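Local structure of cell wall surface anchor family protein (Streptococcus agalactiae serogroup V, 3TXA) at residues A[262-267]-A[299-304]. The protein forms the adhesive tip pilin of the group B streptococcal pilus, where it probably mediates attachment to host cells through a von Willebrand factor A-type domain. Sequence-based numbering, arbitrary orientation.
With CD (cadmium ion), chain F.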
ATOM      1  N   PHE A 262      18.656  -8.591 -24.494  1.00 43.46           N
ATOM      2  CA  PHE A 262      19.305  -8.520 -23.193  1.00 41.92           C
ATOM      3  C   PHE A 262      18.683  -9.538 -22.235  1.00 42.36           C
ATOM      4  O   PHE A 262      17.491  -9.835 -22.332  1.00 42.65           O
ATOM      5  CB  PHE A 262      19.242  -7.122 -22.613  1.00 40.74           C
ATOM      6  CG  PHE A 262      20.007  -6.113 -23.393  1.00 39.66           C
ATOM      7  CD1 PHE A 262      21.230  -5.629 -22.916  1.00 38.30           C
ATOM      8  CD2 PHE A 262      19.508  -5.610 -24.593  1.00 38.67           C
ATOM      9  CE1 PHE A 262      21.951  -4.693 -23.642  1.00 37.97           C
ATOM     10  CE2 PHE A 262      20.206  -4.651 -25.325  1.00 38.98           C
ATOM     11  CZ  PHE A 262      21.440  -4.190 -24.857  1.00 40.56           C
ATOM     12  N   THR A 263      19.504 -10.082 -21.336  1.00 41.99           N
ATOM     13  CA  THR A 263      19.051 -11.028 -20.323  1.00 41.90           C
ATOM     14  C   THR A 263      19.613 -10.630 -18.959  1.00 42.05           C
ATOM     15  O   THR A 263      20.827 -10.489 -18.788  1.00 43.08           O
ATOM     16  CB  THR A 263      19.443 -12.446 -20.702  1.00 41.25           C
ATOM     17  OG1 THR A 263      18.841 -12.732 -21.959  1.00 42.40           O
ATOM     18  CG2 THR A 263      18.962 -13.480 -19.676  1.00 40.32           C
ATOM     19  N   ALA A 264      18.723 -10.415 -17.999  1.00 40.94           N
ATOM     20  CA  ALA A 264      19.134 -10.005 -16.668  1.00 39.68           C
ATOM     21  C   ALA A 264      18.187 -10.562 -15.621  1.00 39.37           C
ATOM     22  O   ALA A 264      17.058 -10.919 -15.919  1.00 38.67           O
ATOM     23  CB  ALA A 264      19.197  -8.546 -16.580  1.00 38.24           C
ATOM     24  N   THR A 265      18.690 -10.686 -14.401  1.00 39.41           N
ATOM     25  CA  THR A 265      17.859 -10.901 -13.240  1.00 39.20           C
ATOM     26  C   THR A 265      17.265  -9.556 -12.844  1.00 38.40           C
ATOM     27  O   THR A 265      17.961  -8.562 -12.791  1.00 38.80           O
ATOM     28  CB  THR A 265      18.665 -11.547 -12.151  1.00 39.78           C
ATOM     29  OG1 THR A 265      19.203 -12.766 -12.705  1.00 43.29           O
ATOM     30  CG2 THR A 265      17.798 -11.881 -10.901  1.00 38.83           C
ATOM     31  N   THR A 266      15.949  -9.529 -12.660  1.00 37.42           N
ATOM     32  CA  THR A 266      15.230  -8.318 -12.364  1.00 36.22           C
ATOM     33  C   THR A 266      15.293  -8.133 -10.858  1.00 35.51           C
ATOM     34  O   THR A 266      15.505  -9.090 -10.117  1.00 34.26           O
ATOM     35  CB  THR A 266      13.736  -8.458 -12.852  1.00 37.71           C
ATOM     36  OG1 THR A 266      13.106  -9.620 -12.246  1.00 37.85           O
ATOM     37  CG2 THR A 266      13.696  -8.611 -14.367  1.00 35.88           C
ATOM     38  N   HIS A 267      15.102  -6.915 -10.390  1.00 35.26           N
ATOM     39  CA  HIS A 267      14.916  -6.723  -8.977  1.00 36.07           C
ATOM     40  C   HIS A 267      13.619  -7.481  -8.493  1.00 37.13           C
ATOM     41  O   HIS A 267      12.608  -7.545  -9.209  1.00 36.54           O
ATOM     42  CB  HIS A 267      14.829  -5.241  -8.676  1.00 35.29           C
ATOM     43  CG  HIS A 267      16.108  -4.490  -8.904  1.00 38.43           C
ATOM     44  ND1 HIS A 267      17.323  -4.912  -8.399  1.00 37.68           N
ATOM     45  CD2 HIS A 267      16.354  -3.308  -9.537  1.00 38.55           C
ATOM     46  CE1 HIS A 267      18.259  -4.032  -8.732  1.00 38.66           C
ATOM     47  NE2 HIS A 267      17.702  -3.052  -9.417  1.00 37.06           N
ATOM     48  N   ARG A 299      22.886  -0.293 -16.885  1.00 49.88           N
ATOM     49  CA  ARG A 299      22.438  -0.016 -18.230  1.00 48.76           C
ATOM     50  C   ARG A 299      21.704  -1.226 -18.811  1.00 47.02           C
ATOM     51  O   ARG A 299      20.849  -1.069 -19.688  1.00 46.63           O
ATOM     52  CB  ARG A 299      23.607   0.447 -19.118  1.00 49.53           C
ATOM     53  CG  ARG A 299      23.180   1.291 -20.353  1.00 54.25           C
ATOM     54  CD  ARG A 299      24.391   1.896 -21.173  1.00 61.83           C
ATOM     55  NE  ARG A 299      24.230   3.363 -21.355  1.00 64.87           N
ATOM     56  CZ  ARG A 299      23.819   3.978 -22.470  1.00 65.33           C
ATOM     57  NH1 ARG A 299      23.564   3.292 -23.580  1.00 65.38           N
ATOM     58  NH2 ARG A 299      23.693   5.303 -22.491  1.00 65.47           N
ATOM     59  N   THR A 300      22.018  -2.417 -18.310  1.00 44.52           N
ATOM     60  CA  THR A 300      21.329  -3.601 -18.738  1.00 43.63           C
ATOM     61  C   THR A 300      19.849  -3.548 -18.318  1.00 42.81           C
ATOM     62  O   THR A 300      18.969  -3.486 -19.175  1.00 43.47           O
ATOM     63  CB  THR A 300      22.018  -4.887 -18.243  1.00 44.23           C
ATOM     64  OG1 THR A 300      23.272  -5.036 -18.916  1.00 44.60           O
ATOM     65  CG2 THR A 300      21.178  -6.108 -18.569  1.00 43.29           C
ATOM     66  N   LEU A 301      19.568  -3.525 -17.010  1.00 40.79           N
ATOM     67  CA  LEU A 301      18.195  -3.423 -16.531  1.00 37.64           C
ATOM     68  C   LEU A 301      17.528  -2.184 -17.092  1.00 37.10           C
ATOM     69  O   LEU A 301      16.302  -2.074 -17.140  1.00 37.39           O
ATOM     70  CB  LEU A 301      18.121  -3.480 -15.007  1.00 36.44           C
ATOM     71  CG  LEU A 301      18.275  -4.870 -14.332  1.00 34.14           C
ATOM     72  CD1 LEU A 301      18.051  -4.776 -12.823  1.00 28.36           C
ATOM     73  CD2 LEU A 301      17.306  -5.937 -14.899  1.00 30.37           C
ATOM     74  N   TYR A 302      18.314  -1.249 -17.579  1.00 35.89           N
ATOM     75  CA  TYR A 302      17.675  -0.046 -18.120  1.00 35.32           C
ATOM     76  C   TYR A 302      16.906  -0.406 -19.373  1.00 35.75           C
ATOM     77  O   TYR A 302      15.974   0.306 -19.725  1.00 35.47           O
ATOM     78  CB  TYR A 302      18.684   1.095 -18.370  1.00 34.14           C
ATOM     79  CG  TYR A 302      18.093   2.356 -18.933  1.00 29.18           C
ATOM     80  CD1 TYR A 302      17.534   3.317 -18.103  1.00 26.07           C
ATOM     81  CD2 TYR A 302      18.121   2.605 -20.298  1.00 29.26           C
ATOM     82  CE1 TYR A 302      17.002   4.495 -18.605  1.00 24.76           C
ATOM     83  CE2 TYR A 302      17.575   3.794 -20.845  1.00 27.19           C
ATOM     84  CZ  TYR A 302      17.032   4.727 -19.984  1.00 28.26           C
ATOM     85  OH  TYR A 302      16.493   5.882 -20.516  1.00 32.19           O
ATOM     86  N   GLN A 303      17.320  -1.504 -20.024  1.00 36.32           N
ATOM     87  CA  GLN A 303      16.665  -2.027 -21.225  1.00 37.48           C
ATOM     88  C   GLN A 303      15.288  -2.692 -20.966  1.00 37.85           C
ATOM     89  O   GLN A 303      14.553  -3.004 -21.921  1.00 37.98           O
ATOM     90  CB  GLN A 303      17.555  -3.043 -21.944  1.00 37.92           C
ATOM     91  CG  GLN A 303      19.006  -2.616 -22.265  1.00 39.36           C
ATOM     92  CD  GLN A 303      19.135  -1.345 -23.098  1.00 42.31           C
ATOM     93  OE1 GLN A 303      19.843  -0.420 -22.702  1.00 45.97           O
ATOM     94  NE2 GLN A 303      18.476  -1.292 -24.245  1.00 40.95           N
ATOM     95  N   PHE A 304      14.973  -2.919 -19.688  1.00 37.93           N
ATOM     96  CA  PHE A 304      13.732  -3.546 -19.245  1.00 37.68           C
ATOM     97  C   PHE A 304      12.793  -2.520 -18.643  1.00 37.70           C
ATOM     98  O   PHE A 304      11.905  -2.890 -17.899  1.00 38.08           O
ATOM     99  CB  PHE A 304      14.006  -4.574 -18.147  1.00 37.82           C
ATOM    100  CG  PHE A 304      14.820  -5.768 -18.602  1.00 38.83           C
ATOM    101  CD1 PHE A 304      14.222  -7.010 -18.767  1.00 36.79           C
ATOM    102  CD2 PHE A 304      16.177  -5.651 -18.834  1.00 38.45           C
ATOM    103  CE1 PHE A 304      14.965  -8.114 -19.175  1.00 39.62           C
ATOM    104  CE2 PHE A 304      16.917  -6.749 -19.255  1.00 39.36           C
ATOM    105  CZ  PHE A 304      16.317  -7.978 -19.429  1.00 38.95           C
TER
HETATM  106 CD    CD F 805      18.813  -1.400 -10.436  1.00 42.96          CD
HETATM  107  O   HOH W   1      17.848   0.314  -9.544  1.00 25.87           O
HETATM  108  O   HOH W   2      19.946  -3.060 -10.842  1.00 29.75           O
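Phe262 and Ala264, on the outer strand 261-265, face the loop 299-304, whose residues 299-303 have helical backbone angles; Phe262 CA is 6.9 Å from Thr300 CA and Ala264 CA 6.7 Å from Leu301 CA, and no hydrogen bond joins the two segments. Gln303 lays its aliphatic part on Phe262, with CG 3.6 Å from the ring centroid and almost exactly on the ring normal; its chi1 of -52° sets CG there, beside the backbone N. Ala264 CB sits among Thr300 CG2, Leu301 CD2 at 3.6 Å and Phe304 CE2. Strand 261-265 pairs antiparallel with strand 234-242 in a small three-stranded sheet, separate from the parallel sheet of the von Willebrand A fold, and Phe304 also packs on Ala235 and Val237 of that neighbouring strand. The Phe304 ring turns its CZ corner to the strand backbone, 3.6 Å from Phe262 O, and Thr263 CA lies at the ring edge. Leu301 points both methyls at the end of the strand: CD2 comes within 3.4 Å of Thr265 O, while CD1 lies over one face of the His267 ring, 3.8 Å from NE2. NE2 ligates a cadmium ion at 2.2 Å, and two waters and Glu293 are further ligands of that metal.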